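Local coordinates for protein Lv-ranaspumin (Lv-RSN-1) (Leptodactylus vastus, PDB 4K82) that acts as a surfactant protein of the frog's foam nest, probably lowering the surface tension of water so that a stable foam can form, at residues 111-116 against 207-212; 115-120 against 132-137; 143-148 against 160-165; 154-159 against 187-192. All coordinates share one frame; numbering follows the deposited sequence.

Interaction 1. Residues 111-116 against 207-212; sequences NAVCDV and CPNVKN
Asn209 reaches from helix 196-212 across to helix 107-121 and brings its carboxamide up to Ala112, Val113 and Val116, so that a single polar side chain meets three apolar ones. The two short helical segments run roughly antiparallel, at 147°, with their axes 10.2 Å apart at closest approach. With CG anti to the backbone N (chi1 -176°), the amide group of Asn209 projects toward helix 107-121, and its two ends find different neighbours. The oxygen end faces the start of the segment, where OD1 of Asn209 lies 4.0 Å from CB of Ala112 and CG2 of Val113 comes almost as near. At the nitrogen end, ND2 of Asn209 sits 3.5 Å from CG2 of Val116, the closest approach of the contact. Ala112 suits its place because its lone methyl points toward the other helix and demands little width; the CA atoms of Ala112 and Asn209 are 6.4 Å apart. Val116 offers a branched wall and also touches Val205 and Leu206 of helix 196-212, while Leu138 of helix 133-144 also touches Asn209. If an alanine replaced Asn209, the contacts of the carboxamide with Ala112 and the two valines would go, and a gap would probably open between the helices beside Val116 CG2. No hydrogen bond crosses here, and OD1 and ND2 of Asn209 are buried without a partner in the model. The chemistry therefore implies that the amide serves this contact by its shape, through van der Waals touch, at some cost in unmet polarity.

Interaction 2. Residues 115-120 against 132-137; sequences DVTKKM and GDLVKF
Met120 and Leu134 meet methyl to methyl between helix 107-121 and helix 133-144, with CE of Met120 3.6 Å from CD1 of Leu134. The methionine chain is bent at both chi2 (-71°) and chi3 (-81°), and this folding carries its terminal methyl into the angle between Leu134 and Phe137. There the same CE approaches the Phe137 ring obliquely, 3.8 Å from CE2, so one flexible tip serves a leucine branch and a ring; an unbranched, pliable methionine fits such a junction well. Leu134 points toward the opposite helix and divides its branches: CD1 goes to Met120, whereas CD2 lies 3.9 Å from OG1 of Thr117. This second touch is packing alone, because the hydroxyl of Thr117 is hydrogen-bonded to the carbonyl O of Val113 one turn back in its own helix. With its polar end so engaged, a threonine can sit in a buried, mostly apolar interface. Farther out, Phe137 rests on Leu206 of helix 196-212 and on Ile162 and Leu163 of helix 152-165, and Met120 also touches Leu166 and Val169. The segment axes cross at 111° and come no closer than 12.2 Å, so large side chains must bridge the distance. Just before helix 133-144, Gly132 ends the preceding short helix with positive phi in a Schellman motif. This is a steeply crossed helix-to-helix contact in the hydrophobic core of a mostly helical protein.

Interaction 3. Residues 143-148 against 160-165; sequences YKVCIE and KIILER
Val145 and Ile162 touch through methyl groups, CG2 of the valine lying 3.7 Å from CD1 of the isoleucine. Ile162 sends CG1 out beside its backbone N (chi1 -70°), and the extended branch brings CD1 to the point where helix 133-144 gives out. The same methyl comes within 4.3 Å of CB of Lys144, so the foot of the lysine completes the apolar patch while its chain runs on, nearly straight, away from the patch. One face of the Arg165 guanidinium looks onto CA of Ile162, off-centre toward the group's border. At the edge of that group, in its plane, a water accepts a hydrogen bond from NH1 of Arg165 at 2.9 Å; its link to Lys144 is too short to be trusted. Outside this shell, Asp140 forms a salt bridge with NH2 of Arg165 and a weak, long ion pair with Lys144. Val145 also packs on Ile155 and Leu159, and Cys146, centre of an inverse gamma turn, is tied to Cys207 by a disulfide. What results is a small apolar patch with charged groups at its border, where the two cations, 5.0 Å apart from Lys144 NZ to Arg165 NH1, are probably balanced in part by Asp140.

Interaction 4. Residues 154-159 against 187-192; sequences LIIKDL and GILSFE
The ring of Phe191 meets helix 152-165 by its edge: CD2 of Leu159 lies near the ring plane, 4.2 Å from CE2. Elsewhere the phenylalanine touches Leu198, Leu202 and Ile203 of helix 196-212 and Ile182 of the partner strand, so a broad aromatic suits this junction of helices and strands. The other flat group, the carboxylate of Glu192, just past the strand, turns back to Ser190, whose OG gives a hydrogen bond to OE2 of Glu192 at 3.3 Å through the anti lone pair. Ser190 points away from the helix, and its neighbour Leu189 points toward it, as alternation along a strand requires. Leu189 fills the middle of the contact: its CD2 is 3.9 Å from CG2 of Ile155, and its CG is 3.8 Å from CG1 of Ile156. Ile156 and Leu189 lie alongside each other, pointing opposite ways, and their touch is therefore spread along the aliphatic chains. Putting an alanine at Leu189 would strip away both branches and is likely to leave a gap over Ile155 and Ile156, weakening the hold of strand on helix. The strand runs at 50° to the helix segment, with the axes 9.9 Å apart. Strand 188-191 pairs with strand 182-185, Gly187 taking positive phi in the turn between them, and the pattern is that of a two-stranded antiparallel beta-hairpin packed by one apolar face on an amphipathic helix.

From the N terminus, helix 107-121 supplies the first partner of both interaction 1 and interaction 2, whose segments share Asp115 and Val116. Interaction 2 closes early, at 132-137, and binds that helix to helix 133-144. The chain then opens interaction 3 at 143-148; before it closes at 160-165, interaction 4 begins at 154-159, so the two cross, both using helix 152-165. Interaction 4 closes at the hairpin strand 188-191. Interaction 1 closes last, on helix 196-212, and its long loop encloses interactions 3 and 4. The Cys146-Cys207 disulfide joins interactions 1 and 3 directly, while Phe137 on Ile162 links interactions 2 and 3.

Interaction 1. Residues 111-116 against 207-212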
# COMPACT_ATOMS: atom_id res chain seq x y z
N ASN A 111 5.66 -5.48 7.51
CA ASN A 111 4.75 -6.62 7.52
C ASN A 111 3.28 -6.21 7.64
O ASN A 111 2.41 -6.83 7.03
CB ASN A 111 5.13 -7.60 8.64
CG ASN A 111 6.47 -8.26 8.39
OD1 ASN A 111 6.92 -8.34 7.24
ND2 ASN A 111 7.11 -8.74 9.45
N ALA A 112 3.02 -5.15 8.40
CA ALA A 112 1.65 -4.65 8.56
C ALA A 112 1.14 -4.11 7.22
O ALA A 112 -0.01 -4.34 6.85
CB ALA A 112 1.59 -3.56 9.62
N VAL A 113 2.00 -3.39 6.51
CA VAL A 113 1.65 -2.90 5.17
C VAL A 113 1.46 -4.06 4.19
O VAL A 113 0.54 -4.06 3.37
CB VAL A 113 2.73 -1.94 4.64
CG1 VAL A 113 2.44 -1.57 3.19
CG2 VAL A 113 2.80 -0.67 5.50
N CYS A 114 2.32 -5.06 4.31
CA CYS A 114 2.26 -6.22 3.44
C CYS A 114 0.93 -6.97 3.63
O CYS A 114 0.27 -7.34 2.66
CB CYS A 114 3.43 -7.15 3.75
SG CYS A 114 3.83 -8.32 2.45
N ASP A 115 0.55 -7.17 4.88
CA ASP A 115 -0.71 -7.85 5.18
C ASP A 115 -1.92 -7.09 4.63
O ASP A 115 -2.83 -7.69 4.04
CB ASP A 115 -0.86 -8.10 6.69
CG ASP A 115 0.13 -9.16 7.19
OD1 ASP A 115 0.75 -9.86 6.36
OD2 ASP A 115 0.26 -9.30 8.43
N VAL A 116 -1.92 -5.76 4.78
CA VAL A 116 -2.97 -4.94 4.20
C VAL A 116 -3.01 -5.04 2.69
O VAL A 116 -4.08 -5.17 2.09
CB VAL A 116 -2.81 -3.46 4.62
CG1 VAL A 116 -3.61 -2.55 3.69
CG2 VAL A 116 -3.24 -3.28 6.07
N CYS A 207 -7.39 0.70 10.41
CA CYS A 207 -7.16 1.72 11.44
C CYS A 207 -5.91 1.42 12.30
O CYS A 207 -5.14 2.32 12.59
CB CYS A 207 -8.41 1.97 12.28
SG CYS A 207 -9.69 2.95 11.40
N PRO A 208 -5.69 0.15 12.67
CA PRO A 208 -4.44 -0.10 13.40
C PRO A 208 -3.20 0.17 12.54
O PRO A 208 -2.19 0.63 13.07
CB PRO A 208 -4.55 -1.59 13.74
CG PRO A 208 -6.01 -1.83 13.84
CD PRO A 208 -6.60 -1.01 12.74
N ASN A 209 -3.28 -0.09 11.24
CA ASN A 209 -2.15 0.18 10.35
C ASN A 209 -1.85 1.66 10.25
O ASN A 209 -0.69 2.07 10.35
CB ASN A 209 -2.42 -0.41 8.96
CG ASN A 209 -1.24 -0.26 8.01
OD1 ASN A 209 -0.08 -0.17 8.42
ND2 ASN A 209 -1.54 -0.28 6.71
N VAL A 210 -2.88 2.47 10.07
CA VAL A 210 -2.63 3.88 9.83
C VAL A 210 -2.19 4.58 11.11
O VAL A 210 -1.47 5.58 11.06
CB VAL A 210 -3.83 4.59 9.15
CG1 VAL A 210 -4.22 3.86 7.88
CG2 VAL A 210 -5.00 4.68 10.09
N LYS A 211 -2.58 4.04 12.26
CA LYS A 211 -2.12 4.58 13.53
C LYS A 211 -0.65 4.22 13.76
O LYS A 211 0.09 4.97 14.41
CB LYS A 211 -3.01 4.09 14.69
CG LYS A 211 -4.43 4.63 14.61
CD LYS A 211 -5.28 4.11 15.76
CE LYS A 211 -6.75 4.06 15.37
NZ LYS A 211 -7.64 3.83 16.55
N ASN A 212 -0.22 3.09 13.21
CA ASN A 212 1.16 2.65 13.34
C ASN A 212 2.14 3.49 12.52
O ASN A 212 3.21 3.87 13.02
CB ASN A 212 1.28 1.17 12.97
CG ASN A 212 2.63 0.58 13.34
OD1 ASN A 212 3.31 1.09 14.23
ND2 ASN A 212 3.01 -0.50 12.67

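Interaction 2. Residues 115-120 against 132-137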
# COMPACT_ATOMS: atom_id res chain seq x y z
N ASP A 115 0.55 -7.17 4.88
CA ASP A 115 -0.71 -7.85 5.18
C ASP A 115 -1.92 -7.09 4.63
O ASP A 115 -2.83 -7.69 4.04
CB ASP A 115 -0.86 -8.10 6.69
CG ASP A 115 0.13 -9.16 7.19
OD1 ASP A 115 0.75 -9.86 6.36
OD2 ASP A 115 0.26 -9.30 8.43
N VAL A 116 -1.92 -5.76 4.78
CA VAL A 116 -2.97 -4.94 4.20
C VAL A 116 -3.01 -5.04 2.69
O VAL A 116 -4.08 -5.17 2.09
CB VAL A 116 -2.81 -3.46 4.62
CG1 VAL A 116 -3.61 -2.55 3.69
CG2 VAL A 116 -3.24 -3.28 6.07
N THR A 117 -1.84 -5.01 2.06
CA THR A 117 -1.75 -5.10 0.62
C THR A 117 -2.35 -6.42 0.13
O THR A 117 -3.06 -6.45 -0.88
CB THR A 117 -0.29 -4.93 0.13
OG1 THR A 117 0.20 -3.64 0.52
CG2 THR A 117 -0.19 -5.05 -1.39
N LYS A 118 -2.08 -7.50 0.86
CA LYS A 118 -2.63 -8.80 0.51
C LYS A 118 -4.16 -8.77 0.52
O LYS A 118 -4.80 -9.24 -0.41
CB LYS A 118 -2.10 -9.89 1.45
CG LYS A 118 -0.63 -10.18 1.26
CD LYS A 118 -0.09 -11.00 2.41
CE LYS A 118 -0.70 -12.38 2.42
NZ LYS A 118 -0.32 -13.17 3.63
N LYS A 119 -4.72 -8.17 1.57
CA LYS A 119 -6.16 -8.06 1.69
C LYS A 119 -6.78 -7.20 0.58
O LYS A 119 -7.85 -7.52 0.06
CB LYS A 119 -6.54 -7.55 3.08
CG LYS A 119 -6.36 -8.63 4.15
CD LYS A 119 -6.38 -8.03 5.53
CE LYS A 119 -5.89 -9.02 6.57
NZ LYS A 119 -6.83 -10.16 6.72
N MET A 120 -6.09 -6.14 0.19
CA MET A 120 -6.57 -5.30 -0.90
C MET A 120 -6.53 -6.00 -2.26
O MET A 120 -7.38 -5.76 -3.11
CB MET A 120 -5.80 -3.98 -0.95
CG MET A 120 -5.83 -3.24 0.37
SD MET A 120 -7.47 -2.55 0.74
CE MET A 120 -7.43 -1.07 -0.26
N GLY A 132 -0.79 3.92 -7.60
CA GLY A 132 -0.19 4.50 -6.42
C GLY A 132 -1.22 5.01 -5.44
O GLY A 132 -0.90 5.76 -4.51
N ASP A 133 -2.47 4.60 -5.62
CA ASP A 133 -3.57 5.13 -4.81
C ASP A 133 -3.67 4.57 -3.38
O ASP A 133 -4.40 5.12 -2.56
CB ASP A 133 -4.91 4.91 -5.53
CG ASP A 133 -5.14 5.90 -6.66
OD1 ASP A 133 -4.20 6.67 -6.97
OD2 ASP A 133 -6.25 5.91 -7.23
N LEU A 134 -2.95 3.49 -3.08
CA LEU A 134 -3.12 2.85 -1.77
C LEU A 134 -2.63 3.73 -0.62
O LEU A 134 -3.33 3.89 0.39
CB LEU A 134 -2.47 1.46 -1.73
CG LEU A 134 -2.74 0.66 -0.44
CD1 LEU A 134 -4.22 0.65 -0.09
CD2 LEU A 134 -2.23 -0.77 -0.57
N VAL A 135 -1.44 4.30 -0.76
CA VAL A 135 -0.90 5.17 0.27
C VAL A 135 -1.82 6.38 0.49
O VAL A 135 -2.02 6.81 1.63
CB VAL A 135 0.54 5.62 -0.05
CG1 VAL A 135 1.07 6.54 1.04
CG2 VAL A 135 1.44 4.40 -0.20
N LYS A 136 -2.40 6.89 -0.60
CA LYS A 136 -3.37 7.99 -0.55
C LYS A 136 -4.59 7.62 0.31
O LYS A 136 -5.13 8.44 1.06
CB LYS A 136 -3.89 8.30 -1.96
CG LYS A 136 -3.19 9.43 -2.69
CD LYS A 136 -3.98 9.84 -3.93
CE LYS A 136 -5.37 10.39 -3.59
NZ LYS A 136 -6.44 9.34 -3.52
N PHE A 137 -5.03 6.38 0.15
CA PHE A 137 -6.16 5.85 0.89
C PHE A 137 -5.84 5.79 2.39
O PHE A 137 -6.67 6.17 3.24
CB PHE A 137 -6.48 4.46 0.32
CG PHE A 137 -7.58 3.72 1.04
CD1 PHE A 137 -8.86 4.24 1.15
CD2 PHE A 137 -7.34 2.45 1.55
CE1 PHE A 137 -9.86 3.53 1.79
CE2 PHE A 137 -8.34 1.73 2.18
CZ PHE A 137 -9.60 2.27 2.31

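Interaction 3. Residues 143-148 against 160-165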
# COMPACT_ATOMS: atom_id res chain seq x y z
N TYR A 143 -6.39 10.64 8.68
CA TYR A 143 -6.76 12.00 9.09
C TYR A 143 -8.26 12.30 9.09
O TYR A 143 -8.69 13.33 9.62
CB TYR A 143 -5.98 13.04 8.26
CG TYR A 143 -4.49 12.97 8.53
CD1 TYR A 143 -3.94 13.56 9.66
CD2 TYR A 143 -3.64 12.29 7.66
CE1 TYR A 143 -2.58 13.49 9.92
CE2 TYR A 143 -2.28 12.21 7.91
CZ TYR A 143 -1.75 12.81 9.04
OH TYR A 143 -0.40 12.74 9.28
N LYS A 144 -9.07 11.41 8.53
CA LYS A 144 -10.50 11.68 8.41
C LYS A 144 -11.39 10.60 9.02
O LYS A 144 -12.58 10.86 9.27
CB LYS A 144 -10.89 11.87 6.94
CG LYS A 144 -10.07 12.94 6.20
CD LYS A 144 -10.42 12.96 4.71
CE LYS A 144 -9.70 14.10 3.99
NZ LYS A 144 -10.20 14.29 2.60
N VAL A 145 -10.86 9.40 9.25
CA VAL A 145 -11.70 8.29 9.69
C VAL A 145 -11.24 7.67 11.01
O VAL A 145 -12.02 7.56 11.96
CB VAL A 145 -11.81 7.19 8.59
CG1 VAL A 145 -12.54 5.95 9.12
CG2 VAL A 145 -12.49 7.75 7.36
N CYS A 146 -9.98 7.27 11.06
CA CYS A 146 -9.44 6.55 12.22
C CYS A 146 -8.95 7.53 13.27
O CYS A 146 -7.79 7.49 13.67
CB CYS A 146 -8.29 5.64 11.79
SG CYS A 146 -8.72 4.49 10.48
N ILE A 147 -9.85 8.41 13.71
CA ILE A 147 -9.46 9.59 14.48
C ILE A 147 -10.07 9.60 15.88
O ILE A 147 -11.01 8.85 16.18
CB ILE A 147 -9.87 10.88 13.74
CG1 ILE A 147 -11.38 10.92 13.51
CG2 ILE A 147 -9.13 11.00 12.41
CD1 ILE A 147 -11.88 12.24 12.92
N GLU A 148 -9.53 10.47 16.73
CA GLU A 148 -10.03 10.65 18.09
C GLU A 148 -10.88 11.91 18.16
O GLU A 148 -10.59 12.89 17.48
CB GLU A 148 -8.88 10.82 19.08
CG GLU A 148 -7.88 9.69 19.14
CD GLU A 148 -6.89 9.88 20.27
OE1 GLU A 148 -7.16 10.72 21.16
OE2 GLU A 148 -5.85 9.18 20.28
N LYS A 160 -17.63 7.81 3.16
CA LYS A 160 -18.37 7.67 1.91
C LYS A 160 -17.60 8.26 0.73
O LYS A 160 -17.49 7.66 -0.33
CB LYS A 160 -19.74 8.34 2.03
CG LYS A 160 -20.77 7.86 1.04
CD LYS A 160 -22.16 8.40 1.37
CE LYS A 160 -22.47 8.32 2.86
NZ LYS A 160 -23.93 8.35 3.16
N ILE A 161 -17.05 9.46 0.94
CA ILE A 161 -16.25 10.13 -0.07
C ILE A 161 -15.01 9.32 -0.40
O ILE A 161 -14.65 9.14 -1.57
CB ILE A 161 -15.84 11.54 0.42
CG1 ILE A 161 -17.06 12.46 0.42
CG2 ILE A 161 -14.70 12.10 -0.43
CD1 ILE A 161 -16.87 13.74 1.23
N ILE A 162 -14.36 8.80 0.64
CA ILE A 162 -13.12 8.05 0.46
C ILE A 162 -13.35 6.76 -0.31
O ILE A 162 -12.61 6.43 -1.25
CB ILE A 162 -12.45 7.75 1.82
CG1 ILE A 162 -11.90 9.04 2.44
CG2 ILE A 162 -11.31 6.72 1.64
CD1 ILE A 162 -11.61 8.93 3.93
N LEU A 163 -14.37 6.00 0.09
CA LEU A 163 -14.63 4.71 -0.55
C LEU A 163 -15.09 4.86 -1.98
O LEU A 163 -14.89 3.95 -2.80
CB LEU A 163 -15.64 3.90 0.24
CG LEU A 163 -15.19 3.55 1.65
CD1 LEU A 163 -16.30 2.82 2.38
CD2 LEU A 163 -13.91 2.73 1.65
N GLU A 164 -15.72 5.99 -2.29
CA GLU A 164 -16.22 6.22 -3.63
C GLU A 164 -15.07 6.28 -4.65
O GLU A 164 -15.25 5.93 -5.82
CB GLU A 164 -17.06 7.49 -3.70
CG GLU A 164 -18.06 7.44 -4.83
CD GLU A 164 -18.98 8.62 -4.85
OE1 GLU A 164 -18.53 9.72 -4.48
OE2 GLU A 164 -20.16 8.44 -5.23
N ARG A 165 -13.89 6.69 -4.19
CA ARG A 165 -12.72 6.74 -5.06
C ARG A 165 -11.98 5.41 -5.12
O ARG A 165 -11.17 5.17 -6.02
CB ARG A 165 -11.77 7.85 -4.60
CG ARG A 165 -12.44 9.19 -4.38
CD ARG A 165 -11.43 10.21 -3.88
NE ARG A 165 -10.59 9.62 -2.84
CZ ARG A 165 -10.49 10.09 -1.60
NH1 ARG A 165 -11.17 11.17 -1.23
NH2 ARG A 165 -9.71 9.47 -0.72
O HOH W 1 -10.98 12.32 1.40

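Interaction 4. Residues 154-159 against 187-192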
# COMPACT_ATOMS: atom_id res chain seq x y z
N LEU A 154 -19.97 12.88 10.84
CA LEU A 154 -19.01 13.45 9.90
C LEU A 154 -18.07 12.37 9.40
O LEU A 154 -17.68 12.37 8.22
CB LEU A 154 -18.22 14.58 10.55
CG LEU A 154 -17.87 15.71 9.59
CD1 LEU A 154 -19.15 16.41 9.14
CD2 LEU A 154 -16.94 16.67 10.28
N ILE A 155 -17.70 11.44 10.28
CA ILE A 155 -16.82 10.33 9.87
C ILE A 155 -17.48 9.47 8.81
O ILE A 155 -16.83 9.05 7.83
CB ILE A 155 -16.38 9.48 11.08
CG1 ILE A 155 -15.48 10.30 12.01
CG2 ILE A 155 -15.65 8.22 10.63
CD1 ILE A 155 -15.11 9.58 13.29
N ILE A 156 -18.77 9.17 8.99
CA ILE A 156 -19.53 8.41 7.99
C ILE A 156 -19.50 9.10 6.63
O ILE A 156 -19.23 8.47 5.61
CB ILE A 156 -20.97 8.15 8.45
CG1 ILE A 156 -20.97 7.13 9.58
CG2 ILE A 156 -21.84 7.67 7.28
CD1 ILE A 156 -22.33 6.96 10.19
N LYS A 157 -19.77 10.41 6.62
CA LYS A 157 -19.73 11.19 5.39
C LYS A 157 -18.35 11.15 4.74
O LYS A 157 -18.23 11.00 3.52
CB LYS A 157 -20.14 12.64 5.68
CG LYS A 157 -21.53 12.99 5.20
CD LYS A 157 -21.63 14.46 4.83
CE LYS A 157 -20.75 14.78 3.62
NZ LYS A 157 -20.72 16.23 3.34
N ASP A 158 -17.31 11.29 5.56
CA ASP A 158 -15.94 11.29 5.03
C ASP A 158 -15.59 9.92 4.47
O ASP A 158 -14.90 9.80 3.46
CB ASP A 158 -14.93 11.69 6.10
CG ASP A 158 -14.90 13.20 6.32
OD1 ASP A 158 -15.44 13.94 5.46
OD2 ASP A 158 -14.33 13.65 7.34
N LEU A 159 -16.06 8.87 5.13
CA LEU A 159 -15.75 7.52 4.66
C LEU A 159 -16.42 7.28 3.32
O LEU A 159 -15.85 6.62 2.44
CB LEU A 159 -16.22 6.50 5.70
CG LEU A 159 -15.92 5.03 5.39
CD1 LEU A 159 -14.43 4.80 5.36
CD2 LEU A 159 -16.58 4.13 6.43
N GLY A 187 -22.89 6.12 19.91
CA GLY A 187 -21.70 6.94 19.76
C GLY A 187 -20.54 6.37 18.93
O GLY A 187 -19.53 7.06 18.72
N ILE A 188 -20.65 5.13 18.47
CA ILE A 188 -19.62 4.56 17.59
C ILE A 188 -20.20 4.17 16.23
O ILE A 188 -21.40 3.98 16.07
CB ILE A 188 -18.91 3.34 18.21
CG1 ILE A 188 -19.89 2.21 18.50
CG2 ILE A 188 -18.16 3.74 19.47
CD1 ILE A 188 -19.21 0.89 18.78
N LEU A 189 -19.33 4.06 15.23
CA LEU A 189 -19.82 3.60 13.93
C LEU A 189 -20.23 2.13 14.06
O LEU A 189 -19.55 1.34 14.72
CB LEU A 189 -18.75 3.78 12.84
CG LEU A 189 -18.84 5.04 11.99
CD1 LEU A 189 -18.65 6.30 12.80
CD2 LEU A 189 -17.80 4.97 10.87
N SER A 190 -21.35 1.79 13.45
CA SER A 190 -21.85 0.43 13.48
C SER A 190 -22.00 -0.08 12.06
O SER A 190 -22.69 0.55 11.24
CB SER A 190 -23.19 0.39 14.21
OG SER A 190 -23.65 -0.93 14.35
N PHE A 191 -21.37 -1.20 11.75
CA PHE A 191 -21.41 -1.74 10.40
C PHE A 191 -22.29 -2.98 10.40
O PHE A 191 -21.86 -4.06 10.82
CB PHE A 191 -19.99 -2.07 9.92
CG PHE A 191 -19.07 -0.87 9.88
CD1 PHE A 191 -18.47 -0.39 11.04
CD2 PHE A 191 -18.79 -0.23 8.68
CE1 PHE A 191 -17.62 0.70 11.01
CE2 PHE A 191 -17.94 0.88 8.64
CZ PHE A 191 -17.36 1.33 9.82
N GLU A 192 -23.52 -2.82 9.92
CA GLU A 192 -24.52 -3.87 10.04
C GLU A 192 -24.71 -4.61 8.72
O GLU A 192 -24.32 -4.12 7.66
CB GLU A 192 -25.84 -3.26 10.54
CG GLU A 192 -25.69 -2.57 11.90
CD GLU A 192 -26.85 -1.66 12.27
OE1 GLU A 192 -27.99 -1.94 11.84
OE2 GLU A 192 -26.61 -0.66 12.99